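Local coordinates for protein dihydrodipicolinate synthase (Aquifex aeolicus, PDB 2EHH) that probably catalyses the condensation of aspartate semialdehyde with pyruvate in the lysine pathway, working through a Schiff base on a TIM barrel, at residues P12-E15 with Y20-L23; S189-M194 with K215-A220; N207-R212 with H237-V242; L243-E246 with I250-K253; V252-W257 with N279-V284. All coordinates share one frame; numbering follows the deposited sequence.

Interaction 1 of 5, residues P12-E15 with Y20-L23; sequences PFKE and YEAL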
# COMPACT_ATOMS: atom_id res chain seq x y z
N PRO A 12 22.80 -21.92 12.98
CA PRO A 12 22.43 -22.89 14.01
C PRO A 12 22.78 -22.38 15.41
O PRO A 12 23.83 -21.77 15.61
CB PRO A 12 23.26 -24.12 13.64
CG PRO A 12 23.45 -23.98 12.17
CD PRO A 12 23.73 -22.51 12.01
N PHE A 13 21.90 -22.65 16.36
CA PHE A 13 22.10 -22.24 17.75
C PHE A 13 21.99 -23.46 18.66
O PHE A 13 21.25 -24.40 18.36
CB PHE A 13 21.05 -21.21 18.18
CG PHE A 13 21.22 -19.86 17.56
CD1 PHE A 13 20.11 -19.16 17.08
CD2 PHE A 13 22.47 -19.26 17.48
CE1 PHE A 13 20.25 -17.89 16.52
CE2 PHE A 13 22.62 -17.99 16.93
CZ PHE A 13 21.51 -17.30 16.45
N LYS A 14 22.73 -23.44 19.76
CA LYS A 14 22.68 -24.52 20.73
C LYS A 14 23.20 -24.00 22.06
O LYS A 14 24.29 -23.41 22.12
CB LYS A 14 23.54 -25.70 20.27
CG LYS A 14 23.47 -26.90 21.21
CD LYS A 14 24.34 -28.04 20.72
CE LYS A 14 24.28 -29.22 21.67
NZ LYS A 14 25.18 -30.32 21.22
N GLU A 15 22.42 -24.19 23.12
CA GLU A 15 22.83 -23.72 24.44
C GLU A 15 22.95 -22.20 24.41
O GLU A 15 23.74 -21.62 25.16
CB GLU A 15 24.19 -24.31 24.82
CG GLU A 15 24.40 -25.76 24.41
CD GLU A 15 25.88 -26.15 24.41
OE1 GLU A 15 26.19 -27.29 24.00
OE2 GLU A 15 26.72 -25.32 24.81
N TYR A 20 28.67 -24.22 16.09
CA TYR A 20 29.67 -24.38 15.04
C TYR A 20 29.77 -25.75 14.39
O TYR A 20 30.08 -25.84 13.20
CB TYR A 20 31.03 -23.93 15.57
CG TYR A 20 31.08 -22.43 15.74
CD1 TYR A 20 31.20 -21.60 14.63
CD2 TYR A 20 30.92 -21.84 16.99
CE1 TYR A 20 31.15 -20.21 14.76
CE2 TYR A 20 30.87 -20.46 17.13
CZ TYR A 20 30.98 -19.65 16.01
OH TYR A 20 30.91 -18.28 16.14
N GLU A 21 29.52 -26.82 15.13
CA GLU A 21 29.60 -28.14 14.51
C GLU A 21 28.45 -28.30 13.50
O GLU A 21 28.63 -28.89 12.44
CB GLU A 21 29.56 -29.24 15.57
CG GLU A 21 28.36 -29.22 16.49
CD GLU A 21 28.60 -30.05 17.74
OE1 GLU A 21 29.47 -29.66 18.56
OE2 GLU A 21 27.92 -31.09 17.92
N ALA A 22 27.29 -27.74 13.83
CA ALA A 22 26.15 -27.82 12.92
C ALA A 22 26.41 -26.92 11.71
O ALA A 22 26.07 -27.27 10.58
CB ALA A 22 24.88 -27.39 13.64
N LEU A 23 27.01 -25.76 11.95
CA LEU A 23 27.31 -24.82 10.87
C LEU A 23 28.30 -25.49 9.93
O LEU A 23 28.16 -25.42 8.71
CB LEU A 23 27.92 -23.53 11.44
CG LEU A 23 27.91 -22.26 10.58
CD1 LEU A 23 28.67 -21.16 11.30
CD2 LEU A 23 28.53 -22.52 9.23
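Pro-12 lies against the first turn of helix 20-31, its ring packed on Ala-22 and Leu-23. This is the first beta-alpha connection of the TIM barrel: the chain leaves strand 4-8, makes a small hairpin from strands 13-14 and 17-18, and turns straight into the helix. The tight part is apolar. CB of Pro-12 sits 3.6 Å from CB of Ala-22, and the far side of the ring swings along the helix, bringing CD of Pro-12 to 4.3 Å from CB of Leu-23. Beyond the contact, Leu-23 packs on Val-58 and Phe-61 of helix 52-66, which places this end in the interior. Asp-19 helps to hold the turn, its OD1 taking the N-H of Ala-22 in a hydrogen bond.

Two residues further along the hairpin the packing gives way to a loose, solvent-facing side. Lys-14 is fully stretched, every torsion from chi1 (-177°) outward being trans, and runs out beside the helix toward exposed Glu-21. The carboxylate bends toward it, but the two charges attract only from a distance: NZ of Lys-14 stops 4.4 Å from OE2 of Glu-21.

Interaction 2 of 5, residues S189-M194 with K215-A220; sequences SLTLPM and KELIRA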
# COMPACT_ATOMS: atom_id res chain seq x y z
N SER A 189 10.24 -17.81 -5.25
CA SER A 189 9.12 -17.86 -6.17
C SER A 189 9.29 -16.96 -7.39
O SER A 189 8.59 -17.14 -8.38
CB SER A 189 7.83 -17.47 -5.45
OG SER A 189 7.43 -18.49 -4.56
N LEU A 190 10.22 -16.02 -7.33
CA LEU A 190 10.42 -15.09 -8.43
C LEU A 190 11.69 -15.32 -9.25
O LEU A 190 11.97 -14.60 -10.20
CB LEU A 190 10.43 -13.65 -7.90
CG LEU A 190 9.18 -13.29 -7.09
CD1 LEU A 190 9.30 -11.89 -6.51
CD2 LEU A 190 7.95 -13.41 -7.98
N THR A 191 12.46 -16.34 -8.88
CA THR A 191 13.70 -16.63 -9.58
C THR A 191 13.48 -16.86 -11.08
O THR A 191 14.19 -16.28 -11.90
CB THR A 191 14.38 -17.86 -8.98
OG1 THR A 191 14.70 -17.59 -7.61
CG2 THR A 191 15.67 -18.20 -9.73
N LEU A 192 12.50 -17.68 -11.43
CA LEU A 192 12.24 -17.97 -12.84
C LEU A 192 11.93 -16.71 -13.65
O LEU A 192 12.63 -16.40 -14.62
CB LEU A 192 11.11 -19.00 -12.98
CG LEU A 192 10.85 -19.56 -14.39
CD1 LEU A 192 10.14 -20.90 -14.28
CD2 LEU A 192 10.03 -18.56 -15.20
N PRO A 193 10.89 -15.95 -13.26
CA PRO A 193 10.61 -14.74 -14.04
C PRO A 193 11.76 -13.73 -14.05
O PRO A 193 12.00 -13.06 -15.05
CB PRO A 193 9.32 -14.20 -13.41
CG PRO A 193 9.37 -14.74 -11.98
CD PRO A 193 9.89 -16.15 -12.20
N MET A 194 12.48 -13.60 -12.94
CA MET A 194 13.58 -12.66 -12.89
C MET A 194 14.72 -13.10 -13.81
O MET A 194 15.35 -12.27 -14.47
CB MET A 194 14.12 -12.50 -11.47
CG MET A 194 13.26 -11.61 -10.59
SD MET A 194 14.20 -11.01 -9.18
CE MET A 194 12.83 -10.37 -8.13
N LYS A 215 19.21 -25.84 -7.53
CA LYS A 215 20.34 -25.74 -8.43
C LYS A 215 19.89 -26.08 -9.85
O LYS A 215 20.25 -25.40 -10.80
CB LYS A 215 21.45 -26.70 -7.99
CG LYS A 215 22.64 -26.77 -8.95
CD LYS A 215 23.27 -25.40 -9.15
CE LYS A 215 24.48 -25.49 -10.07
NZ LYS A 215 25.07 -24.15 -10.32
N GLU A 216 19.09 -27.14 -9.97
CA GLU A 216 18.59 -27.56 -11.28
C GLU A 216 17.72 -26.48 -11.92
O GLU A 216 17.78 -26.28 -13.13
CB GLU A 216 17.78 -28.86 -11.15
CG GLU A 216 18.59 -30.05 -10.67
CD GLU A 216 17.77 -31.34 -10.62
OE1 GLU A 216 18.29 -32.36 -10.13
OE2 GLU A 216 16.60 -31.32 -11.08
N LEU A 217 16.90 -25.81 -11.12
CA LEU A 217 16.05 -24.75 -11.64
C LEU A 217 16.94 -23.67 -12.23
O LEU A 217 16.72 -23.20 -13.35
CB LEU A 217 15.18 -24.17 -10.51
CG LEU A 217 14.24 -22.97 -10.77
CD1 LEU A 217 15.06 -21.71 -10.98
CD2 LEU A 217 13.36 -23.24 -11.97
N ILE A 218 17.97 -23.28 -11.48
CA ILE A 218 18.91 -22.26 -11.92
C ILE A 218 19.65 -22.63 -13.20
O ILE A 218 19.78 -21.80 -14.10
CB ILE A 218 19.95 -21.96 -10.82
CG1 ILE A 218 19.25 -21.43 -9.57
CG2 ILE A 218 20.97 -20.96 -11.32
CD1 ILE A 218 18.39 -20.21 -9.82
N ARG A 219 20.16 -23.85 -13.29
CA ARG A 219 20.88 -24.25 -14.50
C ARG A 219 19.97 -24.27 -15.73
O ARG A 219 20.39 -23.87 -16.81
CB ARG A 219 21.57 -25.60 -14.29
CG ARG A 219 22.98 -25.43 -13.71
CD ARG A 219 23.72 -26.75 -13.50
NE ARG A 219 23.18 -27.52 -12.39
CZ ARG A 219 23.71 -28.63 -11.92
NH1 ARG A 219 24.82 -29.12 -12.46
NH2 ARG A 219 23.15 -29.27 -10.90
N ALA A 220 18.73 -24.71 -15.56
CA ALA A 220 17.79 -24.74 -16.67
C ALA A 220 17.59 -23.32 -17.19
O ALA A 220 17.59 -23.07 -18.40
CB ALA A 220 16.47 -25.34 -16.23
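Thr-191 reaches from the first turn of its short helix toward the side of helix 211-223, and its methyl group does the touching. The CB atom itself stands back, 4.4 Å from CD1 of Leu-217. From there the side chain forks. One branch, OG1, stays by the backbone N and makes weak hydrogen bonds with Ser-185 OG and with the carbonyl oxygens of Asp-187 and Asp-188, so the hydroxyl is turned to the end of strand 182-185 and the loop that follows it. With OG1 in that place (chi1 -61°), CG2 takes the position anti to the main-chain nitrogen and points across the interface. There CG2 of Thr-191 comes to 3.8 Å from CD1 of Leu-217 and to 3.4 Å from CD1 of Ile-218, the latter a little closer than ordinary carbon contact.

The two helices are those that follow strands 182-185 and 201-204, the seventh and eighth of the TIM barrel, so the contact joins neighbouring beta-alpha units on the outside of the barrel. Thr-191 and Ile-218 both pack on Val-202 of the eighth strand beneath them.

The two partners meet the threonine differently. Leu-217 slides past it in the opposite direction and presents one methyl. Ile-218 crosses it at about a right angle, its CG1 arm carrying CD1 over to the threonine methyl. On the next residues of the short helix, Leu-192 and Pro-193 pack against Ala-196 and Pro-193 of the second subunit.

Interaction 3 of 5, residues N207-R212 with H237-V242; sequences NNVMPR and HDLFKV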
# COMPACT_ATOMS: atom_id res chain seq x y z
N ASN A 207 16.97 -23.12 -0.72
CA ASN A 207 18.25 -23.80 -0.92
C ASN A 207 18.72 -24.54 0.32
O ASN A 207 19.46 -25.51 0.24
CB ASN A 207 19.33 -22.78 -1.30
CG ASN A 207 19.75 -22.90 -2.72
OD1 ASN A 207 19.51 -23.92 -3.36
ND2 ASN A 207 20.41 -21.87 -3.24
N ASN A 208 18.30 -24.05 1.48
CA ASN A 208 18.68 -24.65 2.76
C ASN A 208 18.23 -26.10 2.90
O ASN A 208 18.87 -26.88 3.59
CB ASN A 208 18.09 -23.84 3.92
CG ASN A 208 18.91 -22.61 4.25
OD1 ASN A 208 19.95 -22.71 4.90
ND2 ASN A 208 18.44 -21.44 3.81
N VAL A 209 17.13 -26.46 2.24
CA VAL A 209 16.61 -27.81 2.36
C VAL A 209 16.56 -28.66 1.10
O VAL A 209 16.55 -29.88 1.19
CB VAL A 209 15.22 -27.80 3.02
CG1 VAL A 209 15.32 -27.16 4.40
CG2 VAL A 209 14.23 -27.04 2.16
N MET A 210 16.50 -28.03 -0.07
CA MET A 210 16.49 -28.76 -1.33
C MET A 210 17.47 -28.11 -2.30
O MET A 210 17.09 -27.60 -3.35
CB MET A 210 15.07 -28.80 -1.92
CG MET A 210 14.14 -29.76 -1.19
SD MET A 210 12.52 -29.96 -1.97
CE MET A 210 12.88 -31.16 -3.25
N PRO A 211 18.77 -28.14 -1.95
CA PRO A 211 19.88 -27.57 -2.73
C PRO A 211 19.95 -28.06 -4.18
O PRO A 211 20.11 -27.26 -5.11
CB PRO A 211 21.12 -28.02 -1.95
CG PRO A 211 20.62 -28.25 -0.57
CD PRO A 211 19.28 -28.88 -0.79
N ARG A 212 19.84 -29.37 -4.35
CA ARG A 212 19.93 -29.98 -5.68
C ARG A 212 18.85 -29.50 -6.63
O ARG A 212 19.14 -29.10 -7.76
CB ARG A 212 19.86 -31.51 -5.55
CG ARG A 212 20.97 -32.10 -4.69
CD ARG A 212 20.78 -33.59 -4.49
NE ARG A 212 20.97 -34.34 -5.73
CZ ARG A 212 22.15 -34.79 -6.16
NH1 ARG A 212 23.25 -34.58 -5.45
NH2 ARG A 212 22.22 -35.47 -7.30
N HIS A 237 6.95 -25.19 -6.05
CA HIS A 237 6.08 -24.12 -5.59
C HIS A 237 5.54 -24.30 -4.17
O HIS A 237 5.54 -23.35 -3.38
CB HIS A 237 4.91 -23.90 -6.56
CG HIS A 237 4.26 -22.56 -6.40
ND1 HIS A 237 4.93 -21.37 -6.64
CD2 HIS A 237 3.02 -22.21 -5.98
CE1 HIS A 237 4.13 -20.36 -6.37
NE2 HIS A 237 2.97 -20.84 -5.97
N ASP A 238 5.07 -25.50 -3.84
CA ASP A 238 4.54 -25.75 -2.50
C ASP A 238 5.61 -25.50 -1.44
O ASP A 238 5.31 -24.98 -0.37
CB ASP A 238 4.02 -27.19 -2.37
CG ASP A 238 2.68 -27.38 -3.07
OD1 ASP A 238 2.10 -26.39 -3.54
OD2 ASP A 238 2.22 -28.54 -3.14
N LEU A 239 6.86 -25.86 -1.73
CA LEU A 239 7.95 -25.63 -0.78
C LEU A 239 8.21 -24.13 -0.64
O LEU A 239 8.36 -23.62 0.47
CB LEU A 239 9.23 -26.32 -1.25
CG LEU A 239 10.47 -26.08 -0.36
CD1 LEU A 239 10.26 -26.73 0.99
CD2 LEU A 239 11.71 -26.65 -1.04
N PHE A 240 8.27 -23.43 -1.77
CA PHE A 240 8.53 -21.99 -1.77
C PHE A 240 7.51 -21.24 -0.91
O PHE A 240 7.86 -20.32 -0.18
CB PHE A 240 8.49 -21.41 -3.19
CG PHE A 240 9.63 -21.86 -4.08
CD1 PHE A 240 10.76 -22.47 -3.55
CD2 PHE A 240 9.57 -21.62 -5.45
CE1 PHE A 240 11.82 -22.85 -4.38
CE2 PHE A 240 10.62 -21.99 -6.29
CZ PHE A 240 11.75 -22.60 -5.75
N LYS A 241 6.24 -21.63 -1.01
CA LYS A 241 5.21 -20.96 -0.23
C LYS A 241 5.22 -21.29 1.26
O LYS A 241 5.17 -20.38 2.09
CB LYS A 241 3.82 -21.27 -0.81
CG LYS A 241 3.62 -20.77 -2.24
CD LYS A 241 3.98 -19.28 -2.37
CE LYS A 241 3.08 -18.39 -1.52
NZ LYS A 241 3.59 -16.98 -1.47
N VAL A 242 5.32 -22.57 1.60
CA VAL A 242 5.32 -22.95 3.02
C VAL A 242 6.49 -22.37 3.82
O VAL A 242 6.37 -22.15 5.02
CB VAL A 242 5.27 -24.49 3.19
CG1 VAL A 242 6.65 -25.10 2.93
CG2 VAL A 242 4.78 -24.84 4.59
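Leu-239 carries this contact: it has by far the most surface buried here, and its CD2 fits between Val-209 and Met-210, while CD1 meets the valine alone. A trans chi1 of 177° makes the side chain stand out from helix 226-242 toward the turn that leads from the last barrel strand, 201-204, into helix 211-223. CD2 is the busier methyl. CD2 of Leu-239 meets the sulfur SD of Met-210 at 3.5 Å and CG of Met-210 at 3.9 Å, and it also lies 4.1 Å from CG2 of Val-209. CD1 of Leu-239 touches that valine CG2 too, at 4.2 Å.

Met-210 occupies the N-cap position of helix 211-223, but it contributes a hydrophobic arm. Its chain runs out as far as SD and then bends, chi3 being 81°, which leaves CE of Met-210 5.2 Å from CD2 of Leu-239 and gives the closest touch to the sulfur. Val-209 faces two ways: one side takes Leu-239, while the other packs on Ala-255 and Cys-256 of helix 250-258. The contact thus ties the end of the TIM barrel to the C-terminal helices that follow it.

Helix 226-242 is kinked at this level, where the N-H groups of Asp-238 and Leu-239 lack their bonds to the preceding turn. The hydroxyl of Tyr-288 takes over the one on Leu-239. Since the side-chain contact itself consists of methyls, methylene and a thioether, with no hydrogen bond across it, it depends on shape and on the exclusion of water.

Interaction 4 of 5, residues L243-E246 with I250-K253; sequences LFIE and IPVK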
# COMPACT_ATOMS: atom_id res chain seq x y z
N LEU A 243 7.62 -22.13 3.16
CA LEU A 243 8.79 -21.57 3.86
C LEU A 243 8.54 -20.14 4.33
O LEU A 243 9.34 -19.57 5.05
CB LEU A 243 10.02 -21.62 2.96
CG LEU A 243 10.86 -22.90 3.06
CD1 LEU A 243 9.97 -24.12 3.08
CD2 LEU A 243 11.83 -22.96 1.90
N PHE A 244 7.41 -19.57 3.91
CA PHE A 244 7.06 -18.22 4.31
C PHE A 244 5.69 -18.14 4.99
O PHE A 244 5.09 -17.07 5.05
CB PHE A 244 7.10 -17.30 3.09
CG PHE A 244 8.49 -17.08 2.57
CD1 PHE A 244 9.28 -16.05 3.05
CD2 PHE A 244 9.04 -17.97 1.65
CE1 PHE A 244 10.60 -15.90 2.63
CE2 PHE A 244 10.35 -17.83 1.22
CZ PHE A 244 11.14 -16.80 1.71
N ILE A 245 5.22 -19.27 5.51
CA ILE A 245 3.93 -19.31 6.19
C ILE A 245 4.03 -18.45 7.45
O ILE A 245 3.04 -17.98 7.99
CB ILE A 245 3.54 -20.77 6.54
CG1 ILE A 245 2.11 -20.81 7.08
CG2 ILE A 245 4.53 -21.36 7.53
CD1 ILE A 245 1.53 -22.21 7.15
N GLU A 246 5.27 -18.27 7.91
CA GLU A 246 5.58 -17.42 9.05
C GLU A 246 6.86 -16.70 8.65
O GLU A 246 7.58 -17.17 7.77
CB GLU A 246 5.78 -18.24 10.33
CG GLU A 246 4.48 -18.53 11.07
CD GLU A 246 4.69 -19.19 12.43
OE1 GLU A 246 5.66 -18.81 13.12
OE2 GLU A 246 3.88 -20.07 12.81
N ILE A 250 11.85 -18.37 10.33
CA ILE A 250 11.21 -19.30 11.25
C ILE A 250 10.89 -20.65 10.58
O ILE A 250 11.24 -21.71 11.11
CB ILE A 250 9.95 -18.67 11.88
CG1 ILE A 250 10.37 -17.51 12.79
CG2 ILE A 250 9.19 -19.72 12.69
CD1 ILE A 250 9.23 -16.71 13.37
N PRO A 251 10.24 -20.63 9.41
CA PRO A 251 9.93 -21.91 8.75
C PRO A 251 11.15 -22.69 8.27
O PRO A 251 11.25 -23.90 8.49
CB PRO A 251 9.02 -21.49 7.59
CG PRO A 251 8.35 -20.25 8.12
CD PRO A 251 9.50 -19.53 8.76
N VAL A 252 12.09 -22.01 7.61
CA VAL A 252 13.26 -22.70 7.10
C VAL A 252 14.15 -23.30 8.19
O VAL A 252 14.68 -24.40 8.03
CB VAL A 252 14.11 -21.79 6.17
CG1 VAL A 252 14.77 -20.69 6.97
CG2 VAL A 252 15.14 -22.62 5.43
N LYS A 253 14.32 -22.59 9.30
CA LYS A 253 15.14 -23.14 10.38
C LYS A 253 14.41 -24.34 10.97
O LYS A 253 15.03 -25.35 11.32
CB LYS A 253 15.40 -22.09 11.47
CG LYS A 253 16.14 -22.66 12.68
CD LYS A 253 16.69 -21.57 13.60
CE LYS A 253 18.19 -21.37 13.39
NZ LYS A 253 18.79 -20.48 14.44
O HOH W 1 11.81 -19.46 6.31
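Two flat carbonyl groups, those of Leu-243 and Glu-246, turn their oxygens on the ring of Pro-251. O of Leu-243 comes to 3.2 Å from CB of Pro-251, while O of Glu-246 lies 3.2 Å from CG of Pro-251 and equally near CD of the same ring. Two backbone oxygens thus pack closely against the ring carbons, and the proline CG also takes the methyl CG2 of Ile-245 at 4.0 Å. The third flat group is the Glu-246 carboxylate. Its OE1 rests on the Ile-250 side chain, 3.7 Å from CG2 of Ile-250, whereas OE2 accepts a hydrogen bond from the backbone N of Ser-274. An extended chain beyond CG carries the carboxylate past the proline to reach both.

The contact spans a short loop joining two consecutive helices: 243-246 comes just after helix 226-242, and 250-253 is the first turn of helix 250-258, both part of the C-terminal helices added to the TIM barrel. Proline suits such a first turn, where no backbone N-H is needed for the helix. Val-252 does have an N-H there, and an ordered water accepts it at 2.9 Å from N of Val-252, then donates to O of Leu-243 at 2.8 Å, bridging the loop to the first turn of helix 250-258. Replacing Pro-251 with alanine would remove CG and CD, which is likely to open a gap beside Ile-245 CG2 and leave O of Glu-246 without its close ring contacts. Thr-110 of the third subunit packs on Glu-246 and Ile-250 from outside.

Interaction 5 of 5, residues V252-W257 with N279-V284; sequences VKTACW and NKLREV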
# COMPACT_ATOMS: atom_id res chain seq x y z
N VAL A 252 12.09 -22.01 7.61
CA VAL A 252 13.26 -22.70 7.10
C VAL A 252 14.15 -23.30 8.19
O VAL A 252 14.68 -24.40 8.03
CB VAL A 252 14.11 -21.79 6.17
CG1 VAL A 252 14.77 -20.69 6.97
CG2 VAL A 252 15.14 -22.62 5.43
N LYS A 253 14.32 -22.59 9.30
CA LYS A 253 15.14 -23.14 10.38
C LYS A 253 14.41 -24.34 10.97
O LYS A 253 15.03 -25.35 11.32
CB LYS A 253 15.40 -22.09 11.47
CG LYS A 253 16.14 -22.66 12.68
CD LYS A 253 16.69 -21.57 13.60
CE LYS A 253 18.19 -21.37 13.39
NZ LYS A 253 18.79 -20.48 14.44
N THR A 254 13.08 -24.25 11.05
CA THR A 254 12.28 -25.35 11.57
C THR A 254 12.41 -26.57 10.65
O THR A 254 12.47 -27.71 11.11
CB THR A 254 10.79 -24.97 11.69
OG1 THR A 254 10.66 -23.85 12.59
CG2 THR A 254 9.99 -26.14 12.23
N ALA A 255 12.44 -26.32 9.34
CA ALA A 255 12.57 -27.41 8.37
C ALA A 255 13.92 -28.10 8.52
O ALA A 255 14.00 -29.33 8.48
CB ALA A 255 12.41 -26.87 6.95
N CYS A 256 14.97 -27.31 8.68
CA CYS A 256 16.31 -27.86 8.85
C CYS A 256 16.37 -28.70 10.12
O CYS A 256 17.07 -29.71 10.18
CB CYS A 256 17.36 -26.74 8.91
SG CYS A 256 17.56 -25.84 7.34
N TRP A 257 15.63 -28.27 11.15
CA TRP A 257 15.59 -29.01 12.41
C TRP A 257 14.94 -30.36 12.15
O TRP A 257 15.41 -31.38 12.64
CB TRP A 257 14.79 -28.25 13.46
CG TRP A 257 14.32 -29.12 14.60
CD1 TRP A 257 15.09 -29.66 15.59
CD2 TRP A 257 12.98 -29.56 14.84
NE1 TRP A 257 14.31 -30.41 16.44
CE2 TRP A 257 13.01 -30.36 16.00
CE3 TRP A 257 11.76 -29.35 14.19
CZ2 TRP A 257 11.86 -30.96 16.53
CZ3 TRP A 257 10.61 -29.94 14.72
CH2 TRP A 257 10.67 -30.74 15.87
N ASN A 279 2.92 -28.12 11.64
CA ASN A 279 2.42 -29.37 11.09
C ASN A 279 2.21 -29.26 9.59
O ASN A 279 2.40 -30.22 8.85
CB ASN A 279 1.11 -29.79 11.77
CG ASN A 279 1.33 -30.48 13.11
OD1 ASN A 279 2.17 -31.38 13.22
ND2 ASN A 279 0.58 -30.07 14.12
N LYS A 280 1.80 -28.07 9.14
CA LYS A 280 1.59 -27.84 7.71
C LYS A 280 2.95 -27.99 7.03
O LYS A 280 3.06 -28.61 5.97
CB LYS A 280 1.05 -26.42 7.48
CG LYS A 280 0.69 -26.11 6.04
CD LYS A 280 -0.57 -26.85 5.60
CE LYS A 280 -0.92 -26.54 4.14
NZ LYS A 280 0.22 -26.85 3.23
N LEU A 281 3.98 -27.44 7.65
CA LEU A 281 5.33 -27.53 7.11
C LEU A 281 5.77 -28.98 7.01
O LEU A 281 6.24 -29.42 5.96
CB LEU A 281 6.32 -26.76 7.99
CG LEU A 281 7.80 -26.92 7.62
CD1 LEU A 281 8.05 -26.40 6.20
CD2 LEU A 281 8.65 -26.15 8.62
N ARG A 282 5.61 -29.73 8.09
CA ARG A 282 6.00 -31.13 8.10
C ARG A 282 5.31 -31.89 6.97
O ARG A 282 5.94 -32.68 6.27
CB ARG A 282 5.68 -31.79 9.44
CG ARG A 282 6.08 -33.27 9.52
CD ARG A 282 5.67 -33.88 10.85
NE ARG A 282 6.35 -33.24 11.97
CZ ARG A 282 7.62 -33.45 12.28
NH1 ARG A 282 8.36 -34.28 11.56
NH2 ARG A 282 8.16 -32.81 13.31
N GLU A 283 4.02 -31.64 6.79
CA GLU A 283 3.28 -32.32 5.74
C GLU A 283 3.80 -31.98 4.35
O GLU A 283 3.84 -32.84 3.48
CB GLU A 283 1.78 -31.99 5.83
CG GLU A 283 1.08 -32.74 6.96
CD GLU A 283 1.48 -34.21 7.00
OE1 GLU A 283 1.31 -34.91 5.97
OE2 GLU A 283 1.95 -34.67 8.06
N VAL A 284 4.21 -30.74 4.14
CA VAL A 284 4.74 -30.36 2.84
C VAL A 284 6.08 -31.08 2.59
O VAL A 284 6.30 -31.65 1.52
CB VAL A 284 4.95 -28.83 2.72
CG1 VAL A 284 5.67 -28.50 1.42
CG2 VAL A 284 3.61 -28.12 2.76
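Leu-281 thrusts its CD2 methyl onto the backbone of helix 250-258, over Thr-254 and Ala-255. This is packing between two of the C-terminal helices that extend the TIM barrel; their short segments cross at -58° with axes 10.5 Å apart at closest approach. Its chi1 of 173° sends the leucine straight across. CD2 of Leu-281 lies 3.9 Å from CG2 of Thr-254 and 3.9 Å from N of Ala-255, with CB of Ala-255 at 4.2 Å, so the small alanine lets the leucine come down close to the main chain. Thr-254 can offer its methyl because its hydroxyl is occupied at home, hydrogen-bonded to O of Ile-250 one turn earlier. Leu-281 also packs on Val-242 of helix 226-242.

Further along the two helices a polar group comes in. Arg-282 runs out from its helix and bends at chi3, bringing its guanidinium up to the indole of Trp-257 at an oblique approach, the two planes 77° apart. The arginine's strongest partner is the chain terminus, NH1 forming a salt bridge with OXT of Asn-294, and the indole has a cation-pi partner of its own in Lys-264. Across the contact, NH2 of Arg-282 stops 4.0 Å from CZ3 of Trp-257.

Interactions 3, 4 and 5 make one continuous cluster where the barrel meets the C-terminal helices. Interactions 4 and 5 share Val-252 and Lys-253, with centres 7 Å apart, and O of Pro-251 comes to 3.4 Å from CD2 of Leu-281. Interaction 3 joins through CB of Asn-208, 3.5 Å from CG2 of Val-252, and reaches interaction 2 through OG of Ser-189, 3.4 Å from CB of Phe-240. Interaction 1 touches the cluster where Phe-13 meets Lys-253, itself salt-bridged to Glu-46. The cluster lies near the probable active site: the Val-252 side chain is about 4 Å from that of Thr-44, a predicted pyruvate-binding residue, while in interaction 2 the side chain of Thr-191 is about 10 Å from that of Lys-161, the predicted Schiff-base residue.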